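Local coordinates for protein tyrocidine synthetase 3 (Brevibacillus brevis, PDB 2JGP) that carries a peptidyl carrier domain joined to a condensation domain, which probably forms a peptide bond during nonribosomal assembly of the antibiotic tyrocidine, at residues L486-R489 and E490-E493; S496-F499 and L500-A503; Q261-S264 and Q265-A268; K254-A257 and V258-Q261; R184-V187 and S188-V191. All blocks are in the same frame, centred on the assembly; numbering follows the deposited sequence.

Contact 1: residues L486-R489 and E490-E493; sequences LFTR and ETME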
loop_
_atom_site.group_PDB
_atom_site.type_symbol
_atom_site.label_atom_id
_atom_site.label_comp_id
_atom_site.label_asym_id
_atom_site.label_seq_id
_atom_site.Cartn_x
_atom_site.Cartn_y
_atom_site.Cartn_z
ATOM N N LEU A 486 21.249 7.064 -12.639
ATOM C CA LEU A 486 20.945 8.489 -12.453
ATOM C C LEU A 486 21.733 9.176 -11.331
ATOM O O LEU A 486 22.146 10.332 -11.487
ATOM C CB LEU A 486 19.453 8.663 -12.181
ATOM C CG LEU A 486 18.471 8.179 -13.251
ATOM C CD1 LEU A 486 17.037 8.492 -12.800
ATOM C CD2 LEU A 486 18.766 8.807 -14.602
ATOM N N PHE A 487 21.930 8.485 -10.206
ATOM C CA PHE A 487 22.524 9.108 -9.015
ATOM C C PHE A 487 23.699 8.320 -8.453
ATOM O O PHE A 487 23.714 7.086 -8.494
ATOM C CB PHE A 487 21.481 9.280 -7.904
ATOM C CG PHE A 487 20.185 9.886 -8.368
ATOM C CD1 PHE A 487 20.104 11.239 -8.666
ATOM C CD2 PHE A 487 19.043 9.104 -8.494
ATOM C CE1 PHE A 487 18.906 11.800 -9.087
ATOM C CE2 PHE A 487 17.845 9.657 -8.917
ATOM C CZ PHE A 487 17.777 11.009 -9.211
ATOM N N THR A 488 24.682 9.052 -7.930
ATOM C CA THR A 488 25.788 8.458 -7.195
ATOM C C THR A 488 25.354 8.259 -5.742
ATOM O O THR A 488 24.395 8.886 -5.274
ATOM C CB THR A 488 27.043 9.357 -7.225
ATOM O OG1 THR A 488 26.785 10.581 -6.523
ATOM C CG2 THR A 488 27.454 9.679 -8.655
ATOM N N ARG A 489 26.062 7.382 -5.035
ATOM C CA ARG A 489 25.855 7.199 -3.601
ATOM C C ARG A 489 26.029 8.511 -2.841
ATOM O O ARG A 489 25.260 8.808 -1.927
ATOM C CB ARG A 489 26.830 6.155 -3.052
ATOM C CG ARG A 489 26.769 5.979 -1.540
ATOM C CD ARG A 489 27.500 4.724 -1.105
ATOM N NE ARG A 489 26.838 3.526 -1.614
ATOM C CZ ARG A 489 25.729 2.989 -1.105
ATOM N NH1 ARG A 489 25.133 3.529 -0.050
ATOM N NH2 ARG A 489 25.215 1.895 -1.659
ATOM N N GLU A 490 27.045 9.285 -3.221
ATOM C CA GLU A 490 27.342 10.567 -2.582
ATOM C C GLU A 490 26.138 11.509 -2.648
ATOM O O GLU A 490 25.731 12.078 -1.630
ATOM C CB GLU A 490 28.567 11.217 -3.242
ATOM C CG GLU A 490 28.951 12.588 -2.693
ATOM C CD GLU A 490 30.078 13.245 -3.479
ATOM O OE1 GLU A 490 30.827 12.536 -4.188
ATOM O OE2 GLU A 490 30.218 14.480 -3.386
ATOM N N THR A 491 25.575 11.657 -3.847
ATOM C CA THR A 491 24.410 12.522 -4.070
ATOM C C THR A 491 23.199 12.110 -3.238
ATOM O O THR A 491 22.468 12.963 -2.729
ATOM C CB THR A 491 24.010 12.541 -5.565
ATOM O OG1 THR A 491 25.022 13.219 -6.315
ATOM C CG2 THR A 491 22.657 13.247 -5.776
ATOM N N MET A 492 22.994 10.804 -3.098
ATOM C CA MET A 492 21.832 10.283 -2.385
ATOM C C MET A 492 22.009 10.342 -0.869
ATOM O O MET A 492 21.047 10.585 -0.142
ATOM C CB MET A 492 21.521 8.860 -2.851
ATOM C CG MET A 492 20.980 8.809 -4.271
ATOM S SD MET A 492 19.283 9.412 -4.376
ATOM C CE MET A 492 19.523 11.109 -4.893
ATOM N N GLU A 493 23.231 10.123 -0.391
ATOM C CA GLU A 493 23.528 10.348 1.029
ATOM C C GLU A 493 23.324 11.820 1.403
ATOM O O GLU A 493 22.814 12.118 2.476
ATOM C CB GLU A 493 24.939 9.868 1.385
ATOM C CG GLU A 493 25.060 8.340 1.411
ATOM C CD GLU A 493 26.474 7.841 1.662
ATOM O OE1 GLU A 493 27.424 8.655 1.658
ATOM O OE2 GLU A 493 26.636 6.617 1.854
#
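Met492 folds back over the Phe487 ring. Its CE lies over one ring face, 4.0 Å from the centroid of the Phe487 ring and 22° off the normal, a CH-pi contact; the sulfur sits obliquely to the same ring, a Met-aromatic pair. Two bends in the methionine chain, at chi2 and chi3, bring the methyl there, while Met492 CG also meets Phe487 CB at 3.7 Å. Leu486 CB occupies the opposite face of the ring.

The polar half of the turn centres on Thr488. Its OG1 accepts from Thr491 N at 3.1 Å in a nearly straight bond (166°), and Thr488 O takes Met492 N at 3.2 Å. One residue on, Glu493 N bonds to Arg489 O at 2.9 Å. Glu493 OE2 lies at the guanidinium edge, but at 3.9 Å from Arg489 NH1 this salt bridge is long; the firmer partner of Arg489 is Asp304.

Outside the turn, Asp292 OD2 accepts from Thr488 N and is hydrogen-bonded to Thr491 OG1, fixing both threonines, and Met492 packs on Tyr482 and Val480 of strand 476-483. The side-chain bond from Thr488 is an N-cap, starting helix 489-508 of the condensation domain.

Contact 2: residues S496-F499 and L500-A503; sequences SRHF and LTIA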
loop_
_atom_site.group_PDB
_atom_site.type_symbol
_atom_site.label_atom_id
_atom_site.label_comp_id
_atom_site.label_asym_id
_atom_site.label_seq_id
_atom_site.Cartn_x
_atom_site.Cartn_y
_atom_site.Cartn_z
ATOM N N SER A 496 19.558 12.589 1.485
ATOM C CA SER A 496 18.988 12.117 2.749
ATOM C C SER A 496 19.265 13.072 3.914
ATOM O O SER A 496 18.366 13.361 4.702
ATOM C CB SER A 496 19.527 10.725 3.083
ATOM O OG SER A 496 19.263 9.814 2.027
ATOM N N ARG A 497 20.507 13.550 4.022
ATOM C CA ARG A 497 20.875 14.541 5.038
ATOM C C ARG A 497 20.045 15.811 4.882
ATOM O O ARG A 497 19.651 16.420 5.873
ATOM C CB ARG A 497 22.367 14.901 4.955
ATOM C CG ARG A 497 23.324 13.758 5.288
ATOM C CD ARG A 497 24.743 14.261 5.571
ATOM N NE ARG A 497 25.375 14.881 4.401
ATOM C CZ ARG A 497 25.992 14.220 3.420
ATOM N NH1 ARG A 497 26.080 12.891 3.432
ATOM N NH2 ARG A 497 26.526 14.897 2.407
ATOM N N HIS A 498 19.793 16.210 3.634
ATOM C CA HIS A 498 18.967 17.381 3.358
ATOM C C HIS A 498 17.520 17.181 3.811
ATOM O O HIS A 498 16.883 18.125 4.279
ATOM C CB HIS A 498 19.025 17.768 1.877
ATOM C CG HIS A 498 20.312 18.426 1.477
ATOM N ND1 HIS A 498 21.207 18.934 2.393
ATOM C CD2 HIS A 498 20.838 18.683 0.258
ATOM C CE1 HIS A 498 22.240 19.457 1.755
ATOM N NE2 HIS A 498 22.040 19.320 0.457
ATOM N N PHE A 499 17.006 15.959 3.698
ATOM C CA PHE A 499 15.684 15.656 4.248
ATOM C C PHE A 499 15.666 15.898 5.762
ATOM O O PHE A 499 14.718 16.486 6.298
ATOM C CB PHE A 499 15.256 14.213 3.949
ATOM C CG PHE A 499 13.920 13.853 4.548
ATOM C CD1 PHE A 499 12.742 14.182 3.893
ATOM C CD2 PHE A 499 13.843 13.220 5.780
ATOM C CE1 PHE A 499 11.508 13.872 4.453
ATOM C CE2 PHE A 499 12.610 12.908 6.351
ATOM C CZ PHE A 499 11.444 13.235 5.681
ATOM N N LEU A 500 16.714 15.440 6.442
ATOM C CA LEU A 500 16.806 15.587 7.892
ATOM C C LEU A 500 16.980 17.043 8.309
ATOM O O LEU A 500 16.490 17.438 9.360
ATOM C CB LEU A 500 17.951 14.747 8.461
ATOM C CG LEU A 500 17.833 13.236 8.267
ATOM C CD1 LEU A 500 19.070 12.543 8.829
ATOM C CD2 LEU A 500 16.560 12.702 8.908
ATOM N N THR A 501 17.687 17.831 7.499
ATOM C CA THR A 501 17.811 19.261 7.770
ATOM C C THR A 501 16.446 19.948 7.614
ATOM O O THR A 501 16.056 20.753 8.455
ATOM C CB THR A 501 18.890 19.944 6.887
ATOM O OG1 THR A 501 18.558 19.802 5.503
ATOM C CG2 THR A 501 20.256 19.320 7.125
ATOM N N ILE A 502 15.711 19.607 6.557
ATOM C CA ILE A 502 14.372 20.159 6.363
ATOM C C ILE A 502 13.479 19.772 7.546
ATOM O O ILE A 502 12.767 20.614 8.101
ATOM C CB ILE A 502 13.744 19.693 5.025
ATOM C CG1 ILE A 502 14.453 20.363 3.845
ATOM C CG2 ILE A 502 12.248 20.022 4.987
ATOM C CD1 ILE A 502 14.199 19.685 2.509
ATOM N N ALA A 503 13.545 18.502 7.938
ATOM C CA ALA A 503 12.753 17.980 9.047
ATOM C C ALA A 503 13.042 18.722 10.352
ATOM O O ALA A 503 12.123 19.088 11.080
ATOM C CB ALA A 503 13.007 16.480 9.219
#
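Thr501 OG1 donates to His498 O over 2.7 Å, the shortest of the hydrogen bonds here and the one made by a side chain. The hydroxyl is placed by chi1 of 60°, which tucks it between the backbone N and carbonyl carbon of Thr501 and turns it back along the helix. It meets the acceptor well to the side, at a C=O...O angle of 109°. The same oxygen also accepts from Ile502 N at 3.0 Å, and both donors come from one face of the His498 carbonyl plane, so two bonds grip a single atom.

Backbone bonds of the i to i+4 kind make up the rest of the polar set: Leu500 N to Ser496 O, Thr501 N to Arg497 O and, at 2.9 Å, Ala503 N to Phe499 O. They mark an unbroken alpha-helical run within helix 489-508 of the condensation domain. The run packs on strand 476-483, where Phe499 and Leu500 both touch Ile478, and on helix 329-345, where Ile502 packs on Val339 and Leu340.

Apolar contacts between neighbouring side chains are sparse. Phe499 and Leu500 run at about a right angle to each other, approaching at 4.2 Å between Phe499 CD2 and Leu500 CD2. Ile502 CG1 lies 3.3 Å from His498 O, and Ala503 CB 3.4 Å from Phe499 O, each aliphatic group resting against a carbonyl one turn back. The Phe499 ring also meets the Phe467 ring, planes at about 55°.

Contact 3: residues Q261-S264 and Q265-A268; sequences QEFS and QSAA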
loop_
_atom_site.group_PDB
_atom_site.type_symbol
_atom_site.label_atom_id
_atom_site.label_comp_id
_atom_site.label_asym_id
_atom_site.label_seq_id
_atom_site.Cartn_x
_atom_site.Cartn_y
_atom_site.Cartn_z
ATOM N N GLN A 261 -15.763 -5.619 -9.943
ATOM C CA GLN A 261 -16.401 -5.603 -11.268
ATOM C C GLN A 261 -17.799 -4.975 -11.226
ATOM O O GLN A 261 -18.128 -4.130 -12.057
ATOM C CB GLN A 261 -16.492 -7.010 -11.848
ATOM C CG GLN A 261 -17.054 -7.048 -13.259
ATOM C CD GLN A 261 -17.174 -8.451 -13.786
ATOM O OE1 GLN A 261 -17.871 -9.286 -13.206
ATOM N NE2 GLN A 261 -16.504 -8.722 -14.901
ATOM N N GLU A 262 -18.617 -5.393 -10.266
ATOM C CA GLU A 262 -19.947 -4.810 -10.080
ATOM C C GLU A 262 -19.848 -3.317 -9.811
ATOM O O GLU A 262 -20.562 -2.520 -10.419
ATOM C CB GLU A 262 -20.676 -5.479 -8.915
ATOM C CG GLU A 262 -21.077 -6.920 -9.187
ATOM C CD GLU A 262 -21.542 -7.649 -7.940
ATOM O OE1 GLU A 262 -22.143 -8.733 -8.087
ATOM O OE2 GLU A 262 -21.304 -7.147 -6.816
ATOM N N PHE A 263 -18.944 -2.954 -8.899
ATOM C CA PHE A 263 -18.758 -1.566 -8.495
ATOM C C PHE A 263 -18.398 -0.669 -9.675
ATOM O O PHE A 263 -18.829 0.483 -9.735
ATOM C CB PHE A 263 -17.669 -1.475 -7.426
ATOM C CG PHE A 263 -17.471 -0.097 -6.887
ATOM C CD1 PHE A 263 -18.437 0.487 -6.075
ATOM C CD2 PHE A 263 -16.324 0.622 -7.188
ATOM C CE1 PHE A 263 -18.262 1.759 -5.581
ATOM C CE2 PHE A 263 -16.144 1.897 -6.691
ATOM C CZ PHE A 263 -17.114 2.463 -5.883
ATOM N N SER A 264 -17.628 -1.212 -10.618
ATOM C CA SER A 264 -17.166 -0.455 -11.778
ATOM C C SER A 264 -18.306 0.143 -12.609
ATOM O O SER A 264 -18.091 1.110 -13.342
ATOM C CB SER A 264 -16.294 -1.337 -12.675
ATOM O OG SER A 264 -17.094 -2.249 -13.408
ATOM N N GLN A 265 -19.507 -0.429 -12.489
ATOM C CA GLN A 265 -20.692 0.039 -13.218
ATOM C C GLN A 265 -21.574 1.010 -12.424
ATOM O O GLN A 265 -22.660 1.365 -12.875
ATOM C CB GLN A 265 -21.546 -1.163 -13.659
ATOM C CG GLN A 265 -21.207 -1.705 -15.041
ATOM C CD GLN A 265 -19.856 -2.366 -15.103
ATOM O OE1 GLN A 265 -19.074 -2.116 -16.026
ATOM N NE2 GLN A 265 -19.565 -3.226 -14.128
ATOM N N SER A 266 -21.106 1.453 -11.258
ATOM C CA SER A 266 -21.931 2.254 -10.362
ATOM C C SER A 266 -21.704 3.757 -10.544
ATOM O O SER A 266 -20.679 4.189 -11.082
ATOM C CB SER A 266 -21.655 1.860 -8.911
ATOM O OG SER A 266 -20.355 2.252 -8.513
ATOM N N ALA A 267 -22.677 4.542 -10.096
ATOM C CA ALA A 267 -22.520 5.990 -9.994
ATOM C C ALA A 267 -21.380 6.331 -9.024
ATOM O O ALA A 267 -20.615 7.275 -9.260
ATOM C CB ALA A 267 -23.818 6.635 -9.542
ATOM N N ALA A 268 -21.265 5.552 -7.947
ATOM C CA ALA A 268 -20.200 5.740 -6.961
ATOM C C ALA A 268 -18.812 5.642 -7.604
ATOM O O ALA A 268 -17.940 6.442 -7.309
ATOM C CB ALA A 268 -20.331 4.726 -5.834
HETATM O O HOH W 1 -19.824 3.265 -13.449
#
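A type I beta turn from Phe263 to Ser266 joins helix 253-263 to helix 267-279, and its closing bond runs from Ser266 N to Phe263 O at 2.9 Å. This donor stands 51° out of the carbonyl plane, away from the lone pairs. A second donor uses the in-plane position: Ser266 OG gives its proton to Phe263 O at 2.6 Å, on a lone pair of that oxygen. With chi1 at 69°, the Ser266 hydroxyl sits between its own N and carbonyl carbon, which directs it at this carbonyl and also over one face of the Phe263 ring, 3.5 Å above the plane toward the rim.

Ser266 has another task, as the N-cap of helix 267-279, its OG being hydrogen-bonded to Phe269 N. One serine therefore links the carbonyl that closes the turn to the first turn of the following helix. Further along, Ala268 CB touches Phe263 CE1 at 3.6 Å, and the ring is stacked on Trp259 and meets Phe86, while Ala268 N bonds to Gln56 OE1.

On the flank of the turn, Ser264 OG donates to Gln261 O over 2.5 Å. The Gln265 chain bends at chi2 (69°) and curls back over the same place, bringing NE2 to 2.7 Å from Gln261 O and 2.8 Å from Ser264 OG. Gln265 N bonds to Glu262 O from above the carbonyl plane. A water spans the outside of the turn, donating to Ser264 O and, at 2.7 Å, to Ser266 O.

Contact 4: residues K254-A257 and V258-Q261; sequences KDFA and VWQQ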
loop_
_atom_site.group_PDB
_atom_site.type_symbol
_atom_site.label_atom_id
_atom_site.label_comp_id
_atom_site.label_asym_id
_atom_site.label_seq_id
_atom_site.Cartn_x
_atom_site.Cartn_y
_atom_site.Cartn_z
ATOM N N LYS A 254 -11.936 -13.701 -4.329
ATOM C CA LYS A 254 -12.904 -13.697 -5.434
ATOM C C LYS A 254 -14.136 -12.842 -5.108
ATOM O O LYS A 254 -14.745 -12.269 -6.008
ATOM C CB LYS A 254 -13.317 -15.119 -5.830
ATOM C CG LYS A 254 -14.144 -15.890 -4.813
ATOM C CD LYS A 254 -14.338 -17.317 -5.312
ATOM C CE LYS A 254 -15.380 -18.069 -4.511
ATOM N NZ LYS A 254 -14.957 -18.300 -3.109
ATOM N N ASP A 255 -14.477 -12.751 -3.821
ATOM C CA ASP A 255 -15.574 -11.892 -3.365
ATOM C C ASP A 255 -15.232 -10.427 -3.636
ATOM O O ASP A 255 -16.069 -9.659 -4.128
ATOM C CB ASP A 255 -15.848 -12.089 -1.866
ATOM C CG ASP A 255 -16.247 -13.513 -1.513
ATOM O OD1 ASP A 255 -16.984 -14.157 -2.298
ATOM O OD2 ASP A 255 -15.850 -13.983 -0.417
ATOM N N PHE A 256 -14.000 -10.046 -3.307
ATOM C CA PHE A 256 -13.499 -8.708 -3.605
ATOM C C PHE A 256 -13.491 -8.448 -5.109
ATOM O O PHE A 256 -13.930 -7.391 -5.551
ATOM C CB PHE A 256 -12.086 -8.501 -3.019
ATOM C CG PHE A 256 -11.344 -7.330 -3.610
ATOM C CD1 PHE A 256 -11.678 -6.025 -3.256
ATOM C CD2 PHE A 256 -10.308 -7.529 -4.508
ATOM C CE1 PHE A 256 -11.004 -4.954 -3.799
ATOM C CE2 PHE A 256 -9.630 -6.466 -5.053
ATOM C CZ PHE A 256 -9.971 -5.173 -4.704
ATOM N N ALA A 257 -12.982 -9.405 -5.891
ATOM C CA ALA A 257 -12.909 -9.256 -7.355
ATOM C C ALA A 257 -14.282 -9.105 -8.024
ATOM O O ALA A 257 -14.469 -8.264 -8.916
ATOM C CB ALA A 257 -12.134 -10.428 -7.976
ATOM N N VAL A 258 -15.246 -9.910 -7.589
ATOM C CA VAL A 258 -16.611 -9.794 -8.093
ATOM C C VAL A 258 -17.189 -8.429 -7.723
ATOM O O VAL A 258 -17.807 -7.770 -8.559
ATOM C CB VAL A 258 -17.524 -10.920 -7.571
ATOM C CG1 VAL A 258 -18.973 -10.655 -7.965
ATOM C CG2 VAL A 258 -17.067 -12.269 -8.128
ATOM N N TRP A 259 -16.980 -8.002 -6.478
ATOM C CA TRP A 259 -17.427 -6.675 -6.049
ATOM C C TRP A 259 -16.814 -5.577 -6.915
ATOM O O TRP A 259 -17.516 -4.679 -7.370
ATOM C CB TRP A 259 -17.108 -6.394 -4.567
ATOM C CG TRP A 259 -17.262 -4.936 -4.262
ATOM C CD1 TRP A 259 -18.422 -4.274 -3.997
ATOM C CD2 TRP A 259 -16.229 -3.940 -4.281
ATOM N NE1 TRP A 259 -18.177 -2.935 -3.825
ATOM C CE2 TRP A 259 -16.839 -2.700 -3.993
ATOM C CE3 TRP A 259 -14.845 -3.979 -4.504
ATOM C CZ2 TRP A 259 -16.115 -1.510 -3.921
ATOM C CZ3 TRP A 259 -14.124 -2.793 -4.431
ATOM C CH2 TRP A 259 -14.759 -1.578 -4.140
ATOM N N GLN A 260 -15.507 -5.648 -7.151
ATOM C CA GLN A 260 -14.837 -4.602 -7.919
ATOM C C GLN A 260 -15.446 -4.483 -9.322
ATOM O O GLN A 260 -15.656 -3.374 -9.824
ATOM C CB GLN A 260 -13.330 -4.860 -7.986
ATOM C CG GLN A 260 -12.512 -3.675 -8.470
ATOM C CD GLN A 260 -11.078 -4.063 -8.728
ATOM O OE1 GLN A 260 -10.816 -4.945 -9.542
ATOM N NE2 GLN A 260 -10.138 -3.416 -8.030
ATOM N N GLN A 261 -15.763 -5.619 -9.943
ATOM C CA GLN A 261 -16.401 -5.603 -11.268
ATOM C C GLN A 261 -17.799 -4.975 -11.226
ATOM O O GLN A 261 -18.128 -4.130 -12.057
ATOM C CB GLN A 261 -16.492 -7.010 -11.848
ATOM C CG GLN A 261 -17.054 -7.048 -13.259
ATOM C CD GLN A 261 -17.174 -8.451 -13.786
ATOM O OE1 GLN A 261 -17.871 -9.286 -13.206
ATOM N NE2 GLN A 261 -16.504 -8.722 -14.901
#
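Four successive i to i+4 bonds, from Val258 N to Lys254 O through Gln261 N to Ala257 O, hold this run as regular alpha-helix, each reasonably straight. It belongs to helix 253-263 of the condensation domain, and Gln260 N to Phe256 O, at 2.8 Å, is the shortest of the four.

Phe256 and Trp259 form the main side-chain pair. Both have CG anti to the backbone N (chi1 163° and 166°), which, at a spacing of three residues, brings the two rings together. They meet obliquely, centroids 6.0 Å apart, the touch being Phe256 CE1 on Trp259 CZ3 at 3.8 Å. The oxygen of Phe256 lies at the edge of the indole in its plane, 3.7 Å from Trp259 CE3. The amide of Gln260 is turned 58° from the phenyl plane, with its NE2 3.8 Å from Phe256 CZ.

Outside partners fix the polar ends. Trp259 NE1 bonds to Val85 O and Gln260 OE1 to Ser101 N, while Asp255 uses one carboxylate oxygen for Val91 N and the other for Gln252 N. Lys254 NZ forms a salt bridge with Glu148 OE1.

On the flank of Lys254, Val258 packs its branch against the preceding turn: CG2, placed anti to the carbonyl carbon of Val258, comes to 3.1 Å from Lys254 O.

Contact 5: residues R184-V187 and S188-V191; sequences RELV and SSLV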
loop_
_atom_site.group_PDB
_atom_site.type_symbol
_atom_site.label_atom_id
_atom_site.label_comp_id
_atom_site.label_asym_id
_atom_site.label_seq_id
_atom_site.Cartn_x
_atom_site.Cartn_y
_atom_site.Cartn_z
ATOM N N ARG A 184 23.451 -20.155 -1.224
ATOM C CA ARG A 184 23.450 -18.752 -1.644
ATOM C C ARG A 184 23.257 -18.569 -3.150
ATOM O O ARG A 184 22.560 -17.646 -3.569
ATOM C CB ARG A 184 24.733 -18.042 -1.194
ATOM C CG ARG A 184 24.803 -17.793 0.301
ATOM C CD ARG A 184 25.815 -16.709 0.644
ATOM N NE ARG A 184 25.801 -16.386 2.070
ATOM C CZ ARG A 184 26.419 -17.082 3.024
ATOM N NH1 ARG A 184 27.131 -18.171 2.732
ATOM N NH2 ARG A 184 26.324 -16.682 4.287
ATOM N N GLU A 185 23.863 -19.439 -3.959
ATOM C CA GLU A 185 23.689 -19.359 -5.416
ATOM C C GLU A 185 22.356 -19.985 -5.830
ATOM O O GLU A 185 21.658 -19.449 -6.694
ATOM C CB GLU A 185 24.838 -20.046 -6.166
ATOM C CG GLU A 185 25.345 -19.334 -7.461
ATOM C CD GLU A 185 24.429 -18.230 -8.004
ATOM O OE1 GLU A 185 24.830 -17.047 -7.915
ATOM O OE2 GLU A 185 23.325 -18.528 -8.522
ATOM N N LEU A 186 22.004 -21.114 -5.218
ATOM C CA LEU A 186 20.730 -21.776 -5.525
ATOM C C LEU A 186 19.547 -20.838 -5.382
ATOM O O LEU A 186 18.706 -20.760 -6.274
ATOM C CB LEU A 186 20.499 -22.998 -4.632
ATOM C CG LEU A 186 20.888 -24.360 -5.192
ATOM C CD1 LEU A 186 20.426 -25.434 -4.223
ATOM C CD2 LEU A 186 20.295 -24.604 -6.569
ATOM N N VAL A 187 19.499 -20.130 -4.254
ATOM C CA VAL A 187 18.400 -19.216 -3.921
ATOM C C VAL A 187 18.064 -18.217 -5.029
ATOM O O VAL A 187 16.917 -17.763 -5.136
ATOM C CB VAL A 187 18.711 -18.454 -2.607
ATOM C CG1 VAL A 187 17.883 -17.194 -2.486
ATOM C CG2 VAL A 187 18.481 -19.369 -1.415
ATOM N N SER A 188 19.062 -17.859 -5.830
ATOM C CA SER A 188 18.843 -16.990 -6.980
ATOM C C SER A 188 18.333 -17.787 -8.184
ATOM O O SER A 188 17.402 -17.359 -8.862
ATOM C CB SER A 188 20.131 -16.256 -7.340
ATOM O OG SER A 188 19.862 -15.199 -8.239
ATOM N N SER A 189 18.937 -18.946 -8.442
ATOM C CA SER A 189 18.538 -19.782 -9.585
ATOM C C SER A 189 17.152 -20.418 -9.402
ATOM O O SER A 189 16.488 -20.752 -10.388
ATOM C CB SER A 189 19.578 -20.869 -9.857
ATOM O OG SER A 189 19.591 -21.836 -8.823
ATOM N N LEU A 190 16.718 -20.575 -8.153
ATOM C CA LEU A 190 15.396 -21.144 -7.862
ATOM C C LEU A 190 14.245 -20.176 -8.164
ATOM O O LEU A 190 13.089 -20.589 -8.209
ATOM C CB LEU A 190 15.311 -21.629 -6.407
ATOM C CG LEU A 190 16.194 -22.831 -6.046
ATOM C CD1 LEU A 190 15.955 -23.273 -4.617
ATOM C CD2 LEU A 190 15.988 -24.010 -7.011
ATOM N N VAL A 191 14.555 -18.895 -8.359
ATOM C CA VAL A 191 13.552 -17.919 -8.767
ATOM C C VAL A 191 13.280 -18.084 -10.264
ATOM O O VAL A 191 14.113 -17.741 -11.107
ATOM C CB VAL A 191 13.971 -16.478 -8.431
ATOM C CG1 VAL A 191 12.846 -15.504 -8.760
ATOM C CG2 VAL A 191 14.336 -16.367 -6.948
#
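Ser188, Leu186 and Val187 have the largest areas buried here, and they lie at the end of a helix whose bonds change character. Ser188 N donates to Glu185 O at 3.2 Å from 58° above the carbonyl plane, an i to i+3 bond, while Ser189 N reaches the same oxygen at 3.3 Å within that plane. Glu185 O is thus shared. Glu185 OE2 only brushes Ser188 CB, at 4.1 Å.

Leu186 O is shared as well. Leu190 N bonds to it at 2.7 Å, the nitrogen lying on the extension of the carbonyl bond (C=O...N 177°), although the N-H itself points somewhat off the oxygen. Ser189 OG donates from the side at 2.9 Å, with chi1 of 69° turning the hydroxyl back over the helix. Leu186 CD2 lies 3.6 Å from Ser189 OG and touches Leu190 CD2 more loosely.

Val187 O is buried with no polar partner in the model; Val191 CG2 sits 3.4 Å from it instead. Beyond the segments, Leu190 and Val191 both rest on Phe217 of strand 213-220. The run takes in the C-terminal part of helix 180-189 and the turn after it; this is the connecting helix of a beta-alpha-beta unit between strands 174-177 and 202-210.

In the fold
All five contacts lie in the condensation domain and follow the chain as contact 5, contact 4, contact 3, contact 1 and contact 2. Contacts 4 and 3 share Gln261 and run through helix 253-263 into helix 267-279, their centres 11 Å apart. Contact 1 covers the start of helix 489-508 and the loop before it, and contact 2 a later section, centres 15 Å apart. These pairs lie on opposite sides of the chain's centre, with centres 43 to 45 Å apart. Contact 5, on helix 180-189 beside the five-stranded sheet, is 29 Å from contact 1 and 36 Å from contact 4. Each contact thus shapes its helix locally, and the three regions, which do not touch directly, are related through the rest of the fold.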